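Local coordinates for protein uncharacterized metal-dependent hydrolase (Pyrococcus horikoshii, PDB 3IGH) that is of unknown substrate but, as a member of the amidohydrolase family, probably hydrolyses carbon-nitrogen bonds other than peptide bonds, at residues V175-E178 and R179-V183; M208-N211 and E212-R216; A233-T236 and P237-D241; D241-S245 and I246-R250. All blocks are in the same frame, centred on the assembly; numbering follows the deposited sequence. Where two conformers were deposited one is given.

The four contacts follow one another along the chain, and interactions 2 to 4 trace successive pieces of the barrel: the strand-to-helix corner at 208-216, the next corner at 233-241, and the far end of helix 237-246. Interactions 2 and 3 sit 7 Å apart, centre to centre, on neighbouring parallel strands, where Val-210 N lies 2.9 Å from Tyr-234 O. Interaction 4 shares Asp-241 with interaction 3, and their centres are 9 Å apart. Interaction 1, at the end of helix 166-180, touches interaction 2 through Lys-213, whose NZ lies 2.7 Å from Leu-181 O. Separate sulfate ions, probably from the crystallisation liquor, bind at interactions 1 and 2.

Interaction 1 of 4, residues V175-E178 and R179-V183; sequences VINE and RVLTV. With SO4 (sulfate ion), chain F.
Val-175 CG1 lies over one face of the Arg-179 guanidinium, offset toward its rim, with NH2 only 3.4 Å away. The two side chains run alongside each other: Arg-179 leaves with CG anti to its own N (chi1 -165°), then bends at chi3 (80°), which brings the flat group back over the valine. The same methyl also meets Val-180 CG2 at 3.9 Å. The next residue, Ile-176, sets its CG2 against Leu-181 CG, also at 3.9 Å.

Behind these side chains the backbone widens. Val-175 O accepts two bonds, from Arg-179 N and from Val-180 N, each 2.9 Å long, and Leu-181 N reaches back to Ile-176 O at 3.0 Å. The last two of these span five residues.

Farther out, Arg-179 NH2 bonds to Leu-148 O, tying the guanidinium to helix 143-149, while Lys-213 NZ bonds to the carbonyls of Glu-178 and Leu-181. Thr-182 then caps the start of the next helix, and Val-183 N gives a hydrogen bond to O4 of a sulfate ion, 2.8 Å away. Such an anion at a helix N-terminus is in keeping with the polarity of that end. The whole is a pi-type widening of the last turn of a helix, followed by a short link into the N-cap of helix 183-199.

Interaction 2 of 4, residues M208-N211 and E212-R216; sequences MSVN and EKALR. With SO4 (sulfate ion), chain H.
Asn-211 turns its CG in between its own backbone N and carbonyl carbon (chi1 63°), and this sends OD1 forward over the first turn of the helix to Ala-214 N. Val-210 instead holds CG1 anti to its backbone N, and that methyl reaches the first turn, touching Ala-214 CB at 3.9 Å and Leu-215 CB at 3.8 Å.

The bond from Ala-214 N to Asn-211 OD1 is 2.9 Å long and nearly straight at hydrogen (166°), and the donor sits almost on the line of the amide C=O. Asn-211 also grips the helix through its backbone, for its O accepts from Leu-215 N at 2.9 Å. The other end of the amide is held as well: ND2 donates to O1 of a sulfate ion at 2.8 Å, with an angle of 173°, and it has a second partner in Tyr-186 OH. With bonds at both ends, the amide is fixed in its rotation. Glu-212 N, buried at the start of the helix, has no partner in the model. The carboxylate oxygen Glu-212 OE1 lies 3.7 Å from Asn-211 CB.

Leu-215 packs on Val-239 of helix 237-246. Asparagine N-cap and valine contact together make the strand-to-helix corner of a beta-alpha-beta unit, strand 202-210, helix 212-223 and strand 230-235, as in the TIM barrel of the amidohydrolases.

Interaction 3 of 4, residues A233-T236 and P237-D241; sequences AYVT and PEVLD
Val-235 ends a strand and Val-239 sits in the first turn of the following helix, whose local axis runs almost perpendicular to the strand (93°), and the two valines meet across the corner. This is a strand-to-helix junction of the amidohydrolase TIM barrel, with Thr-236 as N-cap. The valine side chains cross at about a right angle, Val-235 CB lying 3.7 Å from Val-239 CG1. Beside them, Val-235 CG2 approaches Leu-240 CB at 4.1 Å; both leucine and valine are buried, and Leu-240 also packs on Ile-300 of helix 294-305.

Pro-237, which has no N-H to offer, fills the first position of the helix. Thr-236 holds the turn in two ways. Its carbonyl O accepts from Leu-240 N at 2.9 Å, with the donor in the carbonyl plane, and its hydroxyl receives Val-239 N. The hydroxyl is placed for this by a chi1 of 62°, which turns OG1 toward the helix.

Glu-238 bends at chi2 and brings OE2 back to 3.5 Å from Thr-236 CB. The capping bond itself, from Val-239 N to Thr-236 OG1, is rather long at 3.2 Å, and Val-239 CG2 lies 3.4 Å from the same oxygen.

Interaction 4 of 4, residues D241-S245 and I246-R250; sequences DKLES and IGLGR
Leu-243 and Leu-248 make the apolar part of this contact, their CD2 methyls 3.8 Å apart where the chain folds back past the end of helix 237-246. Leu-243 CB also comes within 3.3 Å of Leu-248 O, a buried oxygen that finds no polar partner in the model. With chi1 at 63°, Ile-246 CG1 comes to 3.5 Å from Leu-243 O.

Among the backbone bonds, Leu-243 O is the hub. Ile-246 N at 3.1 Å and Leu-248 N at 3.0 Å reach it from opposite faces of its carbonyl plane, and Gly-247 N adds a weak bond. A further weak bond joins Gly-247 N to Glu-244 O. Together with the positive phi of Gly-247 (81°), this last bond and the one from Leu-248 N to Leu-243 O form a Schellman motif, with the glycine as its C-prime residue.

One side-chain hydrogen bond belongs to the helix itself: Ser-245 OG donates to Lys-242 O at 2.6 Å.

The second subunit packs here too: Ile-246 lies against Ile-246 of that subunit, and Leu-248 against its Phe-219 as well as Phe-219 of its own chain.

Interaction 1 of 4, residues V175-E178 and R179-V183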
loop_
_atom_site.group_PDB
_atom_site.type_symbol
_atom_site.label_atom_id
_atom_site.label_comp_id
_atom_site.label_asym_id
_atom_site.label_seq_id
_atom_site.Cartn_x
_atom_site.Cartn_y
_atom_site.Cartn_z
ATOM N N VAL A 175 -21.325 7.067 -17.314
ATOM C CA VAL A 175 -20.734 6.542 -18.548
ATOM C C VAL A 175 -19.412 7.238 -18.900
ATOM O O VAL A 175 -18.430 6.584 -19.279
ATOM C CB VAL A 175 -21.756 6.631 -19.722
ATOM C CG1 VAL A 175 -21.093 6.369 -21.058
ATOM C CG2 VAL A 175 -22.895 5.637 -19.506
ATOM N N ILE A 176 -19.381 8.562 -18.759
ATOM C CA ILE A 176 -18.144 9.317 -18.930
ATOM C C ILE A 176 -17.077 8.813 -17.951
ATOM O O ILE A 176 -15.958 8.510 -18.351
ATOM C CB ILE A 176 -18.367 10.851 -18.763
ATOM C CG1 ILE A 176 -19.180 11.411 -19.937
ATOM C CG2 ILE A 176 -17.025 11.597 -18.681
ATOM C CD1 ILE A 176 -19.816 12.771 -19.644
ATOM N N ASN A 177 -17.442 8.707 -16.676
ATOM C CA ASN A 177 -16.477 8.340 -15.640
ATOM C C ASN A 177 -15.967 6.898 -15.688
ATOM O O ASN A 177 -14.811 6.630 -15.344
ATOM C CB ASN A 177 -17.053 8.641 -14.257
ATOM C CG ASN A 177 -17.104 10.122 -13.962
ATOM O OD1 ASN A 177 -16.438 10.932 -14.625
ATOM N ND2 ASN A 177 -17.884 10.491 -12.959
ATOM N N GLU A 178 -16.825 5.982 -16.125
ATOM C CA GLU A 178 -16.492 4.556 -16.115
ATOM C C GLU A 178 -16.019 4.028 -17.455
ATOM O O GLU A 178 -15.182 3.135 -17.505
ATOM C CB GLU A 178 -17.681 3.732 -15.627
ATOM C CG GLU A 178 -17.981 3.940 -14.160
ATOM C CD GLU A 178 -19.277 3.300 -13.706
ATOM O OE1 GLU A 178 -19.994 2.705 -14.545
ATOM O OE2 GLU A 178 -19.580 3.400 -12.497
ATOM N N ARG A 179 -16.543 4.579 -18.541
ATOM C CA ARG A 179 -16.308 3.993 -19.861
ATOM C C ARG A 179 -15.569 4.919 -20.818
ATOM O O ARG A 179 -14.605 4.504 -21.461
ATOM C CB ARG A 179 -17.644 3.551 -20.468
ATOM C CG ARG A 179 -17.529 2.611 -21.654
ATOM C CD ARG A 179 -18.905 2.078 -22.006
ATOM N NE ARG A 179 -19.680 3.034 -22.800
ATOM C CZ ARG A 179 -21.001 3.182 -22.732
ATOM N NH1 ARG A 179 -21.724 2.449 -21.889
ATOM N NH2 ARG A 179 -21.604 4.072 -23.511
ATOM N N VAL A 180 -16.012 6.172 -20.911
ATOM C CA VAL A 180 -15.478 7.099 -21.912
ATOM C C VAL A 180 -14.042 7.562 -21.598
ATOM O O VAL A 180 -13.166 7.562 -22.472
ATOM C CB VAL A 180 -16.439 8.308 -22.124
ATOM C CG1 VAL A 180 -15.844 9.307 -23.061
ATOM C CG2 VAL A 180 -17.804 7.840 -22.648
ATOM N N LEU A 181 -13.805 7.945 -20.347
ATOM C CA LEU A 181 -12.473 8.324 -19.909
ATOM C C LEU A 181 -11.647 7.068 -19.690
ATOM O O LEU A 181 -12.171 6.058 -19.218
ATOM C CB LEU A 181 -12.543 9.158 -18.622
ATOM C CG LEU A 181 -13.252 10.520 -18.693
ATOM C CD1 LEU A 181 -13.321 11.149 -17.292
ATOM C CD2 LEU A 181 -12.553 11.458 -19.686
ATOM N N THR A 182 -10.369 7.130 -20.062
ATOM C CA THR A 182 -9.434 6.021 -19.835
ATOM C C THR A 182 -8.617 6.299 -18.588
ATOM O O THR A 182 -8.613 7.428 -18.099
ATOM C CB THR A 182 -8.440 5.879 -20.999
ATOM O OG1 THR A 182 -7.636 7.061 -21.073
ATOM C CG2 THR A 182 -9.179 5.667 -22.328
ATOM N N VAL A 183 -7.903 5.286 -18.089
ATOM C CA VAL A 183 -6.964 5.484 -16.981
ATOM C C VAL A 183 -5.943 6.585 -17.297
ATOM O O VAL A 183 -5.649 7.426 -16.435
ATOM C CB VAL A 183 -6.260 4.159 -16.563
ATOM C CG1 VAL A 183 -5.203 4.410 -15.482
ATOM C CG2 VAL A 183 -7.299 3.168 -16.059
HETATM S S SO4 F . -8.568 2.000 -19.952
HETATM O O1 SO4 F . -7.120 2.170 -19.997
HETATM O O2 SO4 F . -9.142 2.312 -21.255
HETATM O O3 SO4 F . -8.881 0.622 -19.596
HETATM O O4 SO4 F . -9.120 2.880 -18.945
#

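Interaction 2 of 4, residues M208-N211 and E212-R216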
loop_
_atom_site.group_PDB
_atom_site.type_symbol
_atom_site.label_atom_id
_atom_site.label_comp_id
_atom_site.label_asym_id
_atom_site.label_seq_id
_atom_site.Cartn_x
_atom_site.Cartn_y
_atom_site.Cartn_z
ATOM N N MET A 208 -12.146 12.474 -2.296
ATOM C CA MET A 208 -13.438 11.817 -2.044
ATOM C C MET A 208 -14.064 11.210 -3.290
ATOM O O MET A 208 -13.985 11.795 -4.359
ATOM C CB MET A 208 -14.410 12.827 -1.442
ATOM C CG MET A 208 -13.753 13.711 -0.376
ATOM S SD MET A 208 -13.146 12.735 1.020
ATOM C CE MET A 208 -14.744 12.117 1.485
ATOM N N SER A 209 -14.718 10.055 -3.109
ATOM C CA SER A 209 -15.356 9.271 -4.183
ATOM C C SER A 209 -14.379 8.896 -5.291
ATOM O O SER A 209 -14.585 9.197 -6.474
ATOM C CB SER A 209 -16.627 9.941 -4.724
ATOM O OG SER A 209 -17.582 10.075 -3.691
ATOM N N VAL A 210 -13.304 8.235 -4.886
ATOM C CA VAL A 210 -12.345 7.700 -5.842
ATOM C C VAL A 210 -13.007 6.489 -6.502
ATOM O O VAL A 210 -13.340 5.512 -5.817
ATOM C CB VAL A 210 -11.021 7.283 -5.117
ATOM C CG1 VAL A 210 -10.037 6.633 -6.079
ATOM C CG2 VAL A 210 -10.382 8.484 -4.456
ATOM N N ASN A 211 -13.219 6.556 -7.818
ATOM C CA ASN A 211 -13.796 5.429 -8.552
ATOM C C ASN A 211 -12.709 4.463 -9.049
ATOM O O ASN A 211 -11.539 4.606 -8.692
ATOM C CB ASN A 211 -14.728 5.904 -9.698
ATOM C CG ASN A 211 -14.004 6.711 -10.783
ATOM O OD1 ASN A 211 -12.819 6.511 -11.056
ATOM N ND2 ASN A 211 -14.738 7.630 -11.422
ATOM N N GLU A 212 -13.096 3.499 -9.881
ATOM C CA GLU A 212 -12.198 2.406 -10.288
ATOM C C GLU A 212 -10.994 2.906 -11.071
ATOM O O GLU A 212 -9.850 2.570 -10.753
ATOM C CB GLU A 212 -12.962 1.354 -11.116
ATOM C CG GLU A 212 -13.942 0.474 -10.318
ATOM C CD GLU A 212 -15.342 1.088 -10.092
ATOM O OE1 GLU A 212 -15.567 2.309 -10.324
ATOM O OE2 GLU A 212 -16.233 0.315 -9.663
ATOM N N LYS A 213 -11.247 3.735 -12.078
ATOM C CA LYS A 213 -10.157 4.271 -12.897
ATOM C C LYS A 213 -9.299 5.327 -12.213
ATOM O O LYS A 213 -8.094 5.411 -12.479
ATOM C CB LYS A 213 -10.687 4.787 -14.228
ATOM C CG LYS A 213 -11.178 3.681 -15.119
ATOM C CD LYS A 213 -11.537 4.177 -16.497
ATOM C CE LYS A 213 -11.948 3.000 -17.367
ATOM N NZ LYS A 213 -12.496 3.440 -18.672
ATOM N N ALA A 214 -9.910 6.148 -11.359
ATOM C CA ALA A 214 -9.147 7.104 -10.551
ATOM C C ALA A 214 -8.205 6.342 -9.615
ATOM O O ALA A 214 -7.058 6.734 -9.452
ATOM C CB ALA A 214 -10.064 8.017 -9.747
ATOM N N LEU A 215 -8.693 5.249 -9.025
ATOM C CA LEU A 215 -7.837 4.420 -8.177
ATOM C C LEU A 215 -6.676 3.797 -8.952
ATOM O O LEU A 215 -5.547 3.828 -8.473
ATOM C CB LEU A 215 -8.633 3.358 -7.406
ATOM C CG LEU A 215 -7.807 2.543 -6.384
ATOM C CD1 LEU A 215 -7.088 3.436 -5.356
ATOM C CD2 LEU A 215 -8.645 1.482 -5.687
ATOM N N ARG A 216 -6.940 3.264 -10.148
ATOM C CA ARG A 216 -5.859 2.741 -11.007
ATOM C C ARG A 216 -4.806 3.808 -11.316
ATOM O O ARG A 216 -3.607 3.530 -11.300
ATOM C CB ARG A 216 -6.410 2.197 -12.325
ATOM C CG ARG A 216 -7.201 0.918 -12.209
ATOM C CD ARG A 216 -7.561 0.447 -13.615
ATOM N NE ARG A 216 -8.314 -0.794 -13.593
ATOM C CZ ARG A 216 -7.760 -2.000 -13.644
ATOM N NH1 ARG A 216 -8.530 -3.076 -13.615
ATOM N NH2 ARG A 216 -6.439 -2.130 -13.728
HETATM S S SO4 H . -18.336 6.666 -10.685
HETATM O O1 SO4 H . -17.424 7.797 -10.792
HETATM O O2 SO4 H . -19.613 6.988 -11.309
HETATM O O3 SO4 H . -17.755 5.511 -11.357
HETATM O O4 SO4 H . -18.548 6.339 -9.282
#

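Interaction 3 of 4, residues A233-T236 and P237-D241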
loop_
_atom_site.group_PDB
_atom_site.type_symbol
_atom_site.label_atom_id
_atom_site.label_comp_id
_atom_site.label_asym_id
_atom_site.label_seq_id
_atom_site.Cartn_x
_atom_site.Cartn_y
_atom_site.Cartn_z
ATOM N N ALA A 233 -7.241 8.573 -0.036
ATOM C CA ALA A 233 -8.305 8.149 -0.952
ATOM C C ALA A 233 -9.522 7.604 -0.222
ATOM O O ALA A 233 -9.431 6.632 0.523
ATOM C CB ALA A 233 -7.785 7.116 -1.947
ATOM N N TYR A 234 -10.662 8.245 -0.446
ATOM C CA TYR A 234 -11.938 7.723 0.032
ATOM C C TYR A 234 -12.697 7.202 -1.170
ATOM O O TYR A 234 -13.172 7.973 -2.011
ATOM C CB TYR A 234 -12.729 8.799 0.784
ATOM C CG TYR A 234 -12.212 9.072 2.184
ATOM C CD1 TYR A 234 -11.023 9.778 2.390
ATOM C CD2 TYR A 234 -12.936 8.649 3.310
ATOM C CE1 TYR A 234 -10.547 10.032 3.682
ATOM C CE2 TYR A 234 -12.466 8.908 4.616
ATOM C CZ TYR A 234 -11.271 9.601 4.782
ATOM O OH TYR A 234 -10.797 9.875 6.042
ATOM N N VAL A 235 -12.787 5.881 -1.250
ATOM C CA VAL A 235 -13.331 5.207 -2.414
ATOM C C VAL A 235 -14.868 5.150 -2.430
ATOM O O VAL A 235 -15.533 5.341 -1.413
ATOM C CB VAL A 235 -12.738 3.776 -2.545
ATOM C CG1 VAL A 235 -11.195 3.811 -2.520
ATOM C CG2 VAL A 235 -13.253 2.854 -1.437
ATOM N N THR A 236 -15.429 4.891 -3.607
ATOM C CA THR A 236 -16.862 4.661 -3.746
ATOM C C THR A 236 -17.175 3.277 -3.162
ATOM O O THR A 236 -16.265 2.437 -3.059
ATOM C CB THR A 236 -17.285 4.666 -5.239
ATOM O OG1 THR A 236 -16.606 3.606 -5.915
ATOM C CG2 THR A 236 -16.938 6.003 -5.912
ATOM N N PRO A 237 -18.445 3.032 -2.758
ATOM C CA PRO A 237 -18.859 1.676 -2.351
ATOM C C PRO A 237 -18.546 0.569 -3.362
ATOM O O PRO A 237 -18.239 -0.552 -2.958
ATOM C CB PRO A 237 -20.377 1.810 -2.190
ATOM C CG PRO A 237 -20.574 3.233 -1.775
ATOM C CD PRO A 237 -19.549 4.002 -2.597
ATOM N N GLU A 238 -18.626 0.881 -4.654
ATOM C CA GLU A 238 -18.334 -0.083 -5.701
ATOM C C GLU A 238 -16.857 -0.471 -5.668
ATOM O O GLU A 238 -16.514 -1.651 -5.798
ATOM C CB GLU A 238 -18.727 0.475 -7.077
ATOM C CG GLU A 238 -20.245 0.660 -7.294
ATOM C CD GLU A 238 -20.879 1.862 -6.548
ATOM O OE1 GLU A 238 -22.119 1.846 -6.384
ATOM O OE2 GLU A 238 -20.166 2.811 -6.124
ATOM N N VAL A 239 -15.981 0.511 -5.468
ATOM C CA VAL A 239 -14.556 0.215 -5.310
ATOM C C VAL A 239 -14.262 -0.536 -4.013
ATOM O O VAL A 239 -13.425 -1.442 -4.003
ATOM C CB VAL A 239 -13.677 1.484 -5.444
ATOM C CG1 VAL A 239 -12.216 1.180 -5.120
ATOM C CG2 VAL A 239 -13.774 2.002 -6.853
ATOM N N LEU A 240 -14.973 -0.191 -2.941
ATOM C CA LEU A 240 -14.804 -0.879 -1.664
ATOM C C LEU A 240 -15.031 -2.395 -1.817
ATOM O O LEU A 240 -14.268 -3.197 -1.264
ATOM C CB LEU A 240 -15.729 -0.287 -0.590
ATOM C CG LEU A 240 -15.828 -1.035 0.747
ATOM C CD1 LEU A 240 -14.455 -1.096 1.431
ATOM C CD2 LEU A 240 -16.866 -0.390 1.676
ATOM N N ASP A 241 -16.044 -2.780 -2.597
ATOM C CA ASP A 241 -16.280 -4.213 -2.897
ATOM C C ASP A 241 -15.054 -4.890 -3.498
ATOM O O ASP A 241 -14.744 -6.036 -3.178
ATOM C CB ASP A 241 -17.458 -4.390 -3.859
ATOM C CG ASP A 241 -18.798 -4.116 -3.204
ATOM O OD1 ASP A 241 -18.857 -4.057 -1.956
ATOM O OD2 ASP A 241 -19.795 -3.960 -3.944
#

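Interaction 4 of 4, residues D241-S245 and I246-R250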
loop_
_atom_site.group_PDB
_atom_site.type_symbol
_atom_site.label_atom_id
_atom_site.label_comp_id
_atom_site.label_asym_id
_atom_site.label_seq_id
_atom_site.Cartn_x
_atom_site.Cartn_y
_atom_site.Cartn_z
ATOM N N ASP A 241 -16.044 -2.780 -2.597
ATOM C CA ASP A 241 -16.280 -4.213 -2.897
ATOM C C ASP A 241 -15.054 -4.890 -3.498
ATOM O O ASP A 241 -14.744 -6.036 -3.178
ATOM C CB ASP A 241 -17.458 -4.390 -3.859
ATOM C CG ASP A 241 -18.798 -4.116 -3.204
ATOM O OD1 ASP A 241 -18.857 -4.057 -1.956
ATOM O OD2 ASP A 241 -19.795 -3.960 -3.944
ATOM N N LYS A 242 -14.368 -4.174 -4.379
ATOM C CA LYS A 242 -13.168 -4.704 -5.014
ATOM C C LYS A 242 -11.974 -4.759 -4.060
ATOM O O LYS A 242 -11.179 -5.692 -4.130
ATOM C CB LYS A 242 -12.838 -3.911 -6.271
ATOM C CG LYS A 242 -13.899 -4.047 -7.350
ATOM C CD LYS A 242 -13.409 -3.525 -8.687
ATOM C CE LYS A 242 -14.415 -3.838 -9.787
ATOM N NZ LYS A 242 -13.932 -3.424 -11.132
ATOM N N LEU A 243 -11.859 -3.779 -3.161
ATOM C CA LEU A 243 -10.836 -3.833 -2.104
ATOM C C LEU A 243 -11.029 -5.060 -1.233
ATOM O O LEU A 243 -10.073 -5.782 -0.957
ATOM C CB LEU A 243 -10.887 -2.584 -1.223
ATOM C CG LEU A 243 -10.590 -1.239 -1.891
ATOM C CD1 LEU A 243 -10.578 -0.138 -0.836
ATOM C CD2 LEU A 243 -9.272 -1.276 -2.656
ATOM N N GLU A 244 -12.276 -5.275 -0.810
ATOM C CA GLU A 244 -12.663 -6.422 0.017
ATOM C C GLU A 244 -12.295 -7.765 -0.621
ATOM O O GLU A 244 -11.879 -8.686 0.078
ATOM C CB GLU A 244 -14.163 -6.332 0.345
ATOM C CG GLU A 244 -14.904 -7.651 0.579
ATOM C CD GLU A 244 -14.905 -8.094 2.023
ATOM O OE1 GLU A 244 -13.815 -8.371 2.569
ATOM O OE2 GLU A 244 -16.007 -8.182 2.609
ATOM N N SER A 245 -12.415 -7.859 -1.943
ATOM C CA SER A 245 -12.079 -9.081 -2.680
ATOM C C SER A 245 -10.614 -9.537 -2.549
ATOM O O SER A 245 -10.325 -10.710 -2.735
ATOM C CB SER A 245 -12.448 -8.941 -4.159
ATOM O OG SER A 245 -11.451 -8.211 -4.866
ATOM N N ILE A 246 -9.696 -8.620 -2.257
ATOM C CA ILE A 246 -8.317 -9.012 -1.954
ATOM C C ILE A 246 -7.932 -8.780 -0.495
ATOM O O ILE A 246 -6.824 -9.119 -0.079
ATOM C CB ILE A 246 -7.270 -8.361 -2.899
ATOM C CG1 ILE A 246 -7.259 -6.834 -2.770
ATOM C CG2 ILE A 246 -7.516 -8.798 -4.331
ATOM C CD1 ILE A 246 -6.026 -6.169 -3.407
ATOM N N GLY A 247 -8.848 -8.207 0.280
ATOM C CA GLY A 247 -8.591 -7.947 1.694
ATOM C C GLY A 247 -7.784 -6.679 1.916
ATOM O O GLY A 247 -7.212 -6.486 2.985
ATOM N N LEU A 248 -7.754 -5.799 0.917
ATOM C CA LEU A 248 -7.032 -4.535 1.062
ATOM C C LEU A 248 -7.860 -3.538 1.874
ATOM O O LEU A 248 -8.936 -3.117 1.439
ATOM C CB LEU A 248 -6.662 -3.952 -0.311
ATOM C CG LEU A 248 -5.990 -2.563 -0.365
ATOM C CD1 LEU A 248 -4.733 -2.539 0.489
ATOM C CD2 LEU A 248 -5.643 -2.169 -1.804
ATOM N N GLY A 249 -7.356 -3.173 3.053
ATOM C CA GLY A 249 -7.981 -2.140 3.871
ATOM C C GLY A 249 -7.117 -0.896 3.940
ATOM O O GLY A 249 -6.496 -0.518 2.928
ATOM N N ARG A 250 -7.051 -0.244 5.107
ATOM C CA ARG A 250 -6.167 0.918 5.232
ATOM C C ARG A 250 -4.741 0.503 4.898
ATOM O O ARG A 250 -4.247 -0.533 5.367
ATOM C CB ARG A 250 -6.247 1.614 6.600
ATOM C CG ARG A 250 -5.570 2.999 6.575
ATOM C CD ARG A 250 -5.986 3.926 7.701
ATOM N NE ARG A 250 -5.684 5.329 7.392
ATOM C CZ ARG A 250 -6.601 6.276 7.191
ATOM N NH1 ARG A 250 -7.896 5.988 7.277
ATOM N NH2 ARG A 250 -6.225 7.525 6.916
#